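Long-range contacts in serine protease pet (Escherichia coli, PDB 4OM9), which acts as a secreted serine protease and enterotoxin of the autotransporter type, probably cleaving host-cell proteins such as alpha-fodrin: residues M3-L14 and G153-K161; L414-F424 and N437-A445. All coordinates share one frame; numbering follows the deposited sequence.

Interaction 1 of 2, residues M3-L14 and G153-K161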
loop_
_atom_site.group_PDB
_atom_site.type_symbol
_atom_site.label_atom_id
_atom_site.label_comp_id
_atom_site.label_asym_id
_atom_site.label_seq_id
_atom_site.Cartn_x
_atom_site.Cartn_y
_atom_site.Cartn_z
ATOM N N MET A 3 -31.616 12.272 -5.633
ATOM C CA MET A 3 -30.925 10.993 -5.771
ATOM C C MET A 3 -31.804 9.792 -5.397
ATOM O O MET A 3 -32.448 9.768 -4.346
ATOM C CB MET A 3 -29.655 10.974 -4.911
ATOM C CG MET A 3 -28.391 11.470 -5.598
ATOM S SD MET A 3 -27.032 11.821 -4.431
ATOM C CE MET A 3 -27.747 13.122 -3.431
ATOM N N ASP A 4 -31.807 8.780 -6.253
ATOM C CA ASP A 4 -32.567 7.568 -5.981
ATOM C C ASP A 4 -31.682 6.462 -5.392
ATOM O O ASP A 4 -30.808 5.920 -6.067
ATOM C CB ASP A 4 -33.246 7.092 -7.263
ATOM C CG ASP A 4 -34.016 5.798 -7.084
ATOM O OD1 ASP A 4 -34.256 5.367 -5.933
ATOM O OD2 ASP A 4 -34.386 5.211 -8.118
ATOM N N ILE A 5 -31.933 6.118 -4.134
ATOM C CA ILE A 5 -31.131 5.110 -3.461
ATOM C C ILE A 5 -31.872 3.784 -3.277
ATOM O O ILE A 5 -31.584 3.030 -2.352
ATOM C CB ILE A 5 -30.632 5.633 -2.094
ATOM C CG1 ILE A 5 -31.801 5.920 -1.149
ATOM C CG2 ILE A 5 -29.805 6.902 -2.300
ATOM C CD1 ILE A 5 -31.392 6.146 0.313
ATOM N N SER A 6 -32.809 3.490 -4.178
ATOM C CA SER A 6 -33.553 2.234 -4.108
ATOM C C SER A 6 -32.661 1.087 -4.538
ATOM O O SER A 6 -32.755 -0.023 -4.016
ATOM C CB SER A 6 -34.827 2.280 -4.975
ATOM O OG SER A 6 -34.541 2.469 -6.354
ATOM N N LYS A 7 -31.786 1.364 -5.494
ATOM C CA LYS A 7 -30.818 0.379 -5.938
ATOM C C LYS A 7 -29.457 0.695 -5.340
ATOM O O LYS A 7 -28.865 -0.132 -4.640
ATOM C CB LYS A 7 -30.718 0.344 -7.460
ATOM C CG LYS A 7 -31.866 -0.387 -8.155
ATOM C CD LYS A 7 -33.078 0.503 -8.314
ATOM C CE LYS A 7 -34.183 -0.189 -9.118
ATOM N NZ LYS A 7 -33.770 -0.516 -10.514
ATOM N N ALA A 8 -28.976 1.908 -5.612
ATOM C CA ALA A 8 -27.624 2.302 -5.249
ATOM C C ALA A 8 -27.563 2.792 -3.818
ATOM O O ALA A 8 -28.542 3.287 -3.281
ATOM C CB ALA A 8 -27.125 3.381 -6.190
ATOM N N TRP A 9 -26.400 2.669 -3.201
ATOM C CA TRP A 9 -26.203 3.301 -1.901
ATOM C C TRP A 9 -26.047 4.813 -2.037
ATOM O O TRP A 9 -25.512 5.319 -3.030
ATOM C CB TRP A 9 -24.985 2.732 -1.197
ATOM C CG TRP A 9 -25.262 1.540 -0.400
ATOM C CD1 TRP A 9 -25.376 1.471 0.955
ATOM C CD2 TRP A 9 -25.443 0.211 -0.891
ATOM N NE1 TRP A 9 -25.628 0.182 1.337
ATOM C CE2 TRP A 9 -25.664 -0.615 0.221
ATOM C CE3 TRP A 9 -25.439 -0.359 -2.171
ATOM C CZ2 TRP A 9 -25.880 -1.986 0.104
ATOM C CZ3 TRP A 9 -25.650 -1.716 -2.292
ATOM C CH2 TRP A 9 -25.875 -2.516 -1.163
ATOM N N ALA A 10 -26.510 5.523 -1.019
ATOM C CA ALA A 10 -26.477 6.968 -1.009
ATOM C C ALA A 10 -25.035 7.466 -1.183
ATOM O O ALA A 10 -24.775 8.414 -1.920
ATOM C CB ALA A 10 -27.095 7.489 0.290
ATOM N N ARG A 11 -24.107 6.773 -0.531
ATOM C CA ARG A 11 -22.701 7.157 -0.503
ATOM C C ARG A 11 -22.067 6.980 -1.885
ATOM O O ARG A 11 -21.035 7.601 -2.208
ATOM C CB ARG A 11 -21.973 6.323 0.563
ATOM C CG ARG A 11 -20.466 6.348 0.515
ATOM C CD ARG A 11 -19.892 5.581 1.686
ATOM N NE ARG A 11 -19.223 4.364 1.252
ATOM C CZ ARG A 11 -18.466 3.612 2.047
ATOM N NH1 ARG A 11 -18.281 3.965 3.311
ATOM N NH2 ARG A 11 -17.880 2.520 1.579
ATOM N N ASP A 12 -22.706 6.153 -2.711
ATOM C CA ASP A 12 -22.187 5.878 -4.046
ATOM C C ASP A 12 -22.177 7.113 -4.961
ATOM O O ASP A 12 -21.216 7.332 -5.705
ATOM C CB ASP A 12 -22.989 4.752 -4.699
ATOM C CG ASP A 12 -22.738 3.407 -4.042
ATOM O OD1 ASP A 12 -21.657 3.244 -3.434
ATOM O OD2 ASP A 12 -23.605 2.506 -4.150
ATOM N N TYR A 13 -23.243 7.910 -4.914
ATOM C CA TYR A 13 -23.286 9.131 -5.703
ATOM C C TYR A 13 -22.199 10.104 -5.270
ATOM O O TYR A 13 -21.623 10.807 -6.092
ATOM C CB TYR A 13 -24.655 9.805 -5.593
ATOM C CG TYR A 13 -25.800 9.026 -6.198
ATOM C CD1 TYR A 13 -26.110 9.151 -7.549
ATOM C CD2 TYR A 13 -26.578 8.172 -5.417
ATOM C CE1 TYR A 13 -27.168 8.441 -8.117
ATOM C CE2 TYR A 13 -27.629 7.453 -5.968
ATOM C CZ TYR A 13 -27.926 7.596 -7.320
ATOM O OH TYR A 13 -28.971 6.887 -7.875
ATOM N N LEU A 14 -21.936 10.136 -3.972
ATOM C CA LEU A 14 -20.940 11.025 -3.373
ATOM C C LEU A 14 -19.522 10.580 -3.692
ATOM O O LEU A 14 -18.668 11.400 -4.018
ATOM C CB LEU A 14 -21.132 11.067 -1.867
ATOM C CG LEU A 14 -22.135 12.039 -1.252
ATOM C CD1 LEU A 14 -23.322 12.258 -2.115
ATOM C CD2 LEU A 14 -22.576 11.547 0.100
ATOM N N GLY A 153 -26.704 20.723 -5.312
ATOM C CA GLY A 153 -27.988 21.365 -5.080
ATOM C C GLY A 153 -28.688 20.906 -3.807
ATOM O O GLY A 153 -28.107 20.218 -2.987
ATOM N N ASN A 154 -29.940 21.311 -3.634
ATOM C CA ASN A 154 -30.746 20.867 -2.509
ATOM C C ASN A 154 -30.822 19.354 -2.550
ATOM O O ASN A 154 -31.286 18.771 -3.532
ATOM C CB ASN A 154 -32.141 21.480 -2.558
ATOM C CG ASN A 154 -32.797 21.543 -1.195
ATOM O OD1 ASN A 154 -32.434 20.805 -0.279
ATOM N ND2 ASN A 154 -33.772 22.427 -1.054
ATOM N N THR A 155 -30.349 18.715 -1.490
ATOM C CA THR A 155 -29.981 17.318 -1.593
ATOM C C THR A 155 -31.003 16.396 -0.958
ATOM O O THR A 155 -31.478 16.627 0.150
ATOM C CB THR A 155 -28.583 17.097 -0.972
ATOM O OG1 THR A 155 -27.605 17.734 -1.794
ATOM C CG2 THR A 155 -28.251 15.606 -0.869
ATOM N N THR A 156 -31.334 15.340 -1.686
ATOM C CA THR A 156 -32.358 14.394 -1.267
ATOM C C THR A 156 -31.948 12.991 -1.653
ATOM O O THR A 156 -31.398 12.784 -2.740
ATOM C CB THR A 156 -33.731 14.706 -1.911
ATOM O OG1 THR A 156 -34.068 16.078 -1.693
ATOM C CG2 THR A 156 -34.823 13.838 -1.302
ATOM N N PHE A 157 -32.228 12.042 -0.761
ATOM C CA PHE A 157 -31.968 10.618 -0.987
ATOM C C PHE A 157 -33.280 9.846 -0.872
ATOM O O PHE A 157 -33.748 9.618 0.236
ATOM C CB PHE A 157 -30.954 10.053 0.036
ATOM C CG PHE A 157 -29.616 10.735 0.024
ATOM C CD1 PHE A 157 -28.626 10.341 -0.863
ATOM C CD2 PHE A 157 -29.334 11.766 0.917
ATOM C CE1 PHE A 157 -27.371 10.972 -0.861
ATOM C CE2 PHE A 157 -28.088 12.402 0.923
ATOM C CZ PHE A 157 -27.110 12.009 0.031
ATOM N N SER A 158 -33.856 9.449 -2.008
ATOM C CA SER A 158 -35.167 8.778 -2.063
ATOM C C SER A 158 -36.131 9.270 -1.000
ATOM O O SER A 158 -36.529 8.510 -0.114
ATOM C CB SER A 158 -35.015 7.259 -1.919
ATOM O OG SER A 158 -34.483 6.685 -3.096
ATOM N N GLY A 159 -36.466 10.550 -1.051
ATOM C CA GLY A 159 -37.461 11.073 -0.140
ATOM C C GLY A 159 -36.954 11.375 1.253
ATOM O O GLY A 159 -37.728 11.750 2.126
ATOM N N ILE A 160 -35.658 11.198 1.478
ATOM C CA ILE A 160 -35.042 11.734 2.689
ATOM C C ILE A 160 -34.521 13.130 2.357
ATOM O O ILE A 160 -33.630 13.289 1.521
ATOM C CB ILE A 160 -33.904 10.858 3.216
ATOM C CG1 ILE A 160 -34.442 9.514 3.720
ATOM C CG2 ILE A 160 -33.163 11.578 4.328
ATOM C CD1 ILE A 160 -33.359 8.613 4.296
ATOM N N LYS A 161 -35.116 14.136 2.987
ATOM C CA LYS A 161 -34.755 15.520 2.725
ATOM C C LYS A 161 -33.733 16.004 3.738
ATOM O O LYS A 161 -34.028 16.137 4.926
ATOM C CB LYS A 161 -35.993 16.413 2.752
ATOM C CG LYS A 161 -37.210 15.776 2.098
ATOM C CD LYS A 161 -38.441 16.676 2.132
ATOM C CE LYS A 161 -38.469 17.619 0.942
ATOM N NZ LYS A 161 -39.782 18.322 0.802
#

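Interaction 2 of 2, residues L414-F424 and N437-A445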
loop_
_atom_site.group_PDB
_atom_site.type_symbol
_atom_site.label_atom_id
_atom_site.label_comp_id
_atom_site.label_asym_id
_atom_site.label_seq_id
_atom_site.Cartn_x
_atom_site.Cartn_y
_atom_site.Cartn_z
ATOM N N LEU A 414 13.022 25.154 5.878
ATOM C CA LEU A 414 11.612 24.985 6.221
ATOM C C LEU A 414 11.278 25.813 7.446
ATOM O O LEU A 414 12.136 26.546 7.950
ATOM C CB LEU A 414 11.258 23.502 6.436
ATOM C CG LEU A 414 10.873 22.749 5.157
ATOM C CD1 LEU A 414 10.662 21.219 5.393
ATOM C CD2 LEU A 414 9.642 23.362 4.430
ATOM N N GLY A 415 10.034 25.715 7.907
ATOM C CA GLY A 415 9.507 26.587 8.940
ATOM C C GLY A 415 9.515 26.025 10.347
ATOM O O GLY A 415 10.131 24.999 10.619
ATOM N N GLU A 416 8.807 26.701 11.248
ATOM C CA GLU A 416 8.784 26.324 12.662
ATOM C C GLU A 416 7.573 25.461 12.994
ATOM O O GLU A 416 6.655 25.343 12.185
ATOM C CB GLU A 416 8.777 27.576 13.547
ATOM C CG GLU A 416 9.904 28.567 13.224
ATOM C CD GLU A 416 9.841 29.842 14.055
ATOM O OE1 GLU A 416 10.832 30.605 14.034
ATOM O OE2 GLU A 416 8.805 30.081 14.722
ATOM N N GLY A 417 7.573 24.887 14.199
ATOM C CA GLY A 417 6.452 24.103 14.682
ATOM C C GLY A 417 6.541 22.617 14.370
ATOM O O GLY A 417 7.432 22.161 13.658
ATOM N N ASP A 418 5.611 21.851 14.915
ATOM C CA ASP A 418 5.608 20.404 14.718
ATOM C C ASP A 418 5.668 19.950 13.254
ATOM O O ASP A 418 6.243 18.899 12.953
ATOM C CB ASP A 418 4.376 19.808 15.391
ATOM C CG ASP A 418 4.338 20.099 16.875
ATOM O OD1 ASP A 418 5.382 20.511 17.429
ATOM O OD2 ASP A 418 3.272 19.904 17.491
ATOM N N TYR A 419 5.097 20.733 12.342
ATOM C CA TYR A 419 5.036 20.292 10.958
ATOM C C TYR A 419 6.077 20.934 10.049
ATOM O O TYR A 419 6.010 20.761 8.839
ATOM C CB TYR A 419 3.624 20.526 10.389
ATOM C CG TYR A 419 2.519 20.082 11.328
ATOM C CD1 TYR A 419 2.216 18.733 11.502
ATOM C CD2 TYR A 419 1.814 21.004 12.072
ATOM C CE1 TYR A 419 1.214 18.329 12.378
ATOM C CE2 TYR A 419 0.817 20.614 12.944
ATOM C CZ TYR A 419 0.522 19.284 13.101
ATOM O OH TYR A 419 -0.487 18.924 13.968
ATOM N N ALA A 420 7.045 21.652 10.623
ATOM C CA ALA A 420 8.081 22.335 9.837
ATOM C C ALA A 420 7.444 23.267 8.807
ATOM O O ALA A 420 8.006 23.522 7.733
ATOM C CB ALA A 420 8.995 21.329 9.156
ATOM N N GLY A 421 6.252 23.753 9.141
ATOM C CA GLY A 421 5.567 24.748 8.343
ATOM C C GLY A 421 5.254 24.372 6.906
ATOM O O GLY A 421 5.244 25.244 6.043
ATOM N N ILE A 422 4.994 23.091 6.644
ATOM C CA ILE A 422 4.543 22.691 5.321
ATOM C C ILE A 422 3.365 21.704 5.419
ATOM O O ILE A 422 3.261 20.865 6.331
ATOM C CB ILE A 422 5.722 22.123 4.482
ATOM C CG1 ILE A 422 5.268 21.807 3.049
ATOM C CG2 ILE A 422 6.397 20.933 5.176
ATOM C CD1 ILE A 422 6.393 21.695 2.040
ATOM N N PHE A 423 2.435 21.866 4.494
ATOM C CA PHE A 423 1.132 21.232 4.582
ATOM C C PHE A 423 0.761 20.831 3.178
ATOM O O PHE A 423 0.959 21.601 2.240
ATOM C CB PHE A 423 0.087 22.178 5.197
ATOM C CG PHE A 423 0.487 22.721 6.545
ATOM C CD1 PHE A 423 1.345 23.817 6.646
ATOM C CD2 PHE A 423 0.028 22.121 7.715
ATOM C CE1 PHE A 423 1.746 24.296 7.892
ATOM C CE2 PHE A 423 0.421 22.596 8.962
ATOM C CZ PHE A 423 1.277 23.683 9.049
ATOM N N PHE A 424 0.256 19.608 3.040
ATOM C CA PHE A 424 -0.066 19.042 1.751
ATOM C C PHE A 424 -1.527 18.657 1.756
ATOM O O PHE A 424 -1.875 17.721 2.463
ATOM C CB PHE A 424 0.768 17.795 1.461
ATOM C CG PHE A 424 2.251 17.930 1.747
ATOM C CD1 PHE A 424 2.739 17.840 3.039
ATOM C CD2 PHE A 424 3.158 18.062 0.708
ATOM C CE1 PHE A 424 4.103 17.956 3.293
ATOM C CE2 PHE A 424 4.530 18.154 0.955
ATOM C CZ PHE A 424 5.003 18.117 2.243
ATOM N N ASN A 437 19.074 17.335 5.632
ATOM C CA ASN A 437 18.380 16.564 6.657
ATOM C C ASN A 437 17.233 17.398 7.200
ATOM O O ASN A 437 17.408 18.582 7.483
ATOM C CB ASN A 437 19.327 16.168 7.806
ATOM C CG ASN A 437 20.554 15.354 7.339
ATOM O OD1 ASN A 437 20.494 14.597 6.373
ATOM N ND2 ASN A 437 21.671 15.510 8.054
ATOM N N GLN A 438 16.057 16.813 7.339
ATOM C CA GLN A 438 14.920 17.539 7.888
ATOM C C GLN A 438 14.195 16.729 8.950
ATOM O O GLN A 438 14.028 15.522 8.832
ATOM C CB GLN A 438 13.925 17.938 6.795
ATOM C CG GLN A 438 12.680 18.661 7.350
ATOM C CD GLN A 438 12.976 20.086 7.852
ATOM O OE1 GLN A 438 13.696 20.846 7.191
ATOM N NE2 GLN A 438 12.414 20.451 9.018
ATOM N N THR A 439 13.771 17.428 9.991
ATOM C CA THR A 439 13.088 16.824 11.119
ATOM C C THR A 439 11.663 17.319 11.203
ATOM O O THR A 439 11.414 18.515 11.094
ATOM C CB THR A 439 13.788 17.162 12.437
ATOM O OG1 THR A 439 15.150 16.712 12.388
ATOM C CG2 THR A 439 13.045 16.532 13.612
ATOM N N PHE A 440 10.737 16.393 11.393
ATOM C CA PHE A 440 9.370 16.733 11.719
ATOM C C PHE A 440 8.976 16.041 13.019
ATOM O O PHE A 440 9.277 14.860 13.228
ATOM C CB PHE A 440 8.384 16.294 10.621
ATOM C CG PHE A 440 8.719 16.761 9.227
ATOM C CD1 PHE A 440 9.695 16.125 8.480
ATOM C CD2 PHE A 440 7.966 17.774 8.620
ATOM C CE1 PHE A 440 9.968 16.521 7.184
ATOM C CE2 PHE A 440 8.221 18.173 7.325
ATOM C CZ PHE A 440 9.231 17.548 6.606
ATOM N N LYS A 441 8.299 16.761 13.890
ATOM C CA LYS A 441 7.513 16.120 14.909
ATOM C C LYS A 441 6.418 15.294 14.195
ATOM O O LYS A 441 6.149 14.149 14.558
ATOM C CB LYS A 441 6.906 17.168 15.827
ATOM C CG LYS A 441 6.336 16.656 17.121
ATOM C CD LYS A 441 7.235 17.014 18.304
ATOM C CE LYS A 441 6.432 16.959 19.603
ATOM N NZ LYS A 441 5.507 15.766 19.648
ATOM N N LYS A 442 5.814 15.896 13.162
ATOM C CA LYS A 442 4.747 15.292 12.352
ATOM C C LYS A 442 4.749 15.869 10.929
ATOM O O LYS A 442 4.879 17.083 10.756
ATOM C CB LYS A 442 3.369 15.522 12.989
ATOM C CG LYS A 442 3.024 14.571 14.116
ATOM C CD LYS A 442 1.613 14.787 14.650
ATOM C CE LYS A 442 1.512 16.037 15.520
ATOM N NZ LYS A 442 0.331 15.969 16.431
ATOM N N ILE A 443 4.624 15.014 9.912
ATOM C CA ILE A 443 4.399 15.524 8.562
ATOM C C ILE A 443 2.911 15.738 8.334
ATOM O O ILE A 443 2.122 14.806 8.512
ATOM C CB ILE A 443 4.895 14.584 7.471
ATOM C CG1 ILE A 443 6.356 14.245 7.664
ATOM C CG2 ILE A 443 4.666 15.220 6.105
ATOM C CD1 ILE A 443 6.692 12.784 7.242
ATOM N N ALA A 444 2.523 16.945 7.932
ATOM C CA ALA A 444 1.114 17.232 7.707
ATOM C C ALA A 444 0.677 16.935 6.266
ATOM O O ALA A 444 0.563 17.844 5.424
ATOM C CB ALA A 444 0.806 18.664 8.065
ATOM N N ALA A 445 0.397 15.650 6.016
ATOM C CA ALA A 445 0.052 15.141 4.697
ATOM C C ALA A 445 -1.324 14.552 4.783
ATOM O O ALA A 445 -1.587 13.846 5.751
ATOM C CB ALA A 445 1.065 14.096 4.258
HETATM O O HOH W 1 14.157 23.538 8.075
HETATM O O HOH W 2 12.252 23.321 9.907
HETATM O O HOH W 3 3.523 18.391 20.392
HETATM O O HOH W 4 4.573 18.960 7.489
#

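Interaction 1 of 2, residues M3-L14 and G153-K161
M3 lies beside F157 on a tight beta hairpin, whose type I' turn runs from F157 to I160, within the chymotrypsin-like protease domain; the contact pairs the N-terminal segment with a hairpin far along the chain. The two backbones run the same way and bracket F157 with two bonds: M3 N donates to T156 O, and S158 N to M3 O at 2.7 Å. G159 suits the turn because its phi is positive.

The methionine side chain can be followed outward. CB passes 3.3 Å from T156 O, and CG rests on one face of the Y13 ring, toward its rim. SD reaches F157 in an oblique Met-aromatic contact, 4.7 Å from the ring centroid. A bend at chi3 (-62°) then places M3 CE 3.4 Å from F157 CE1. The methyl CG2 of T155 touches M3 CE as well. An unbranched, flexible chain can thread past all of these.

Other residues finish the seat of the phenylalanine. A10 CB comes within 3.4 Å of F157 CD1, the small alanine letting the ring come close to helix 10-17, while I5 CG2 meets the ring's edge; I547 of helix 543-550 packs on it as well. D4 turns its carboxylate back on its own chain: OD1 takes S6 N and S6 OG from one face of its plane, making an Asx turn, and OD2 forms a salt bridge with K236. S158, the second residue of the turn, has a hydroxyl short enough to reach back: its OG accepts the hydrogen of I5 N at 2.8 Å, with an N-H...O angle of 153°.

Interaction 2 of 2, residues L414-F424 and N437-A445
A444 meets F423 and Y419 across two successive coils of the right-handed parallel beta-helix, its methyl set in the corner between the F423 and Y419 rings. A444 CB lies 3.6 Å from F423 CD2 and 3.7 Å from Y419 CD1, obliquely to both, and alanine is slim enough for the place. Beside it the coils are joined by backbone: F424 N donates to A444 O at 3.0 Å, nearly in line with the carbonyl, and the edge of the F424 ring comes up to the same residue.

A second projection is the F440 ring, which fills a hollow walled by L414, A420 and I422. I422 CG2 meets the ring at its edge, 3.9 Å from F440 CE2, while A420 CB and L414 CD1 approach obliquely; I443 CG1, from the ring's own coil, lies over one face. Q438 covers L414 and A420 next to this hollow. Its chain, bent at chi2 (71°), brings the amide against L414 CD1 and A420 CB, and waters link OE1 to L414 N and NE2 to G415 O.

Farther out, Y419 and K442 run alongside each other: K442 CB touches Y419 CE1 at 3.6 Å, so the aliphatic part of the lysine runs along the CE1 side of the ring, one face of which is covered by D418 CB, and K442 O sits at the ring's edge. D418 and K441 also lie side by side, CB to CB at 3.7 Å. K442 N bonds to D418 O, while a water joins Y419 O and I422 O to A444 N where the backbones separate.

Strand 397-399 backs L414, I422 and F424, and strands 461-465 and 471-473 continue the stack beyond F440 and I443, so the pair is one step in the pile of coils.

Both segments of interaction 1 precede those of interaction 2 in the sequence, and the two share no strand, helix or sheet. Their centres stand 40 Å apart, with nearest atoms about 19 Å apart. Interaction 1 belongs to the N-terminal protease domain, joining the N-terminal chain and the helix 10-17 to the hairpin of strands 156-157 and 160-161. Interaction 2 lies in the beta-helical stalk that follows, between strand 422-424 and strands 438-440 and 444-445. One is thus a contact between distant parts of a globular domain, 139 residues apart, the other a local stacking step 13 residues apart, matching a passenger built from a protease head on an elongated stem.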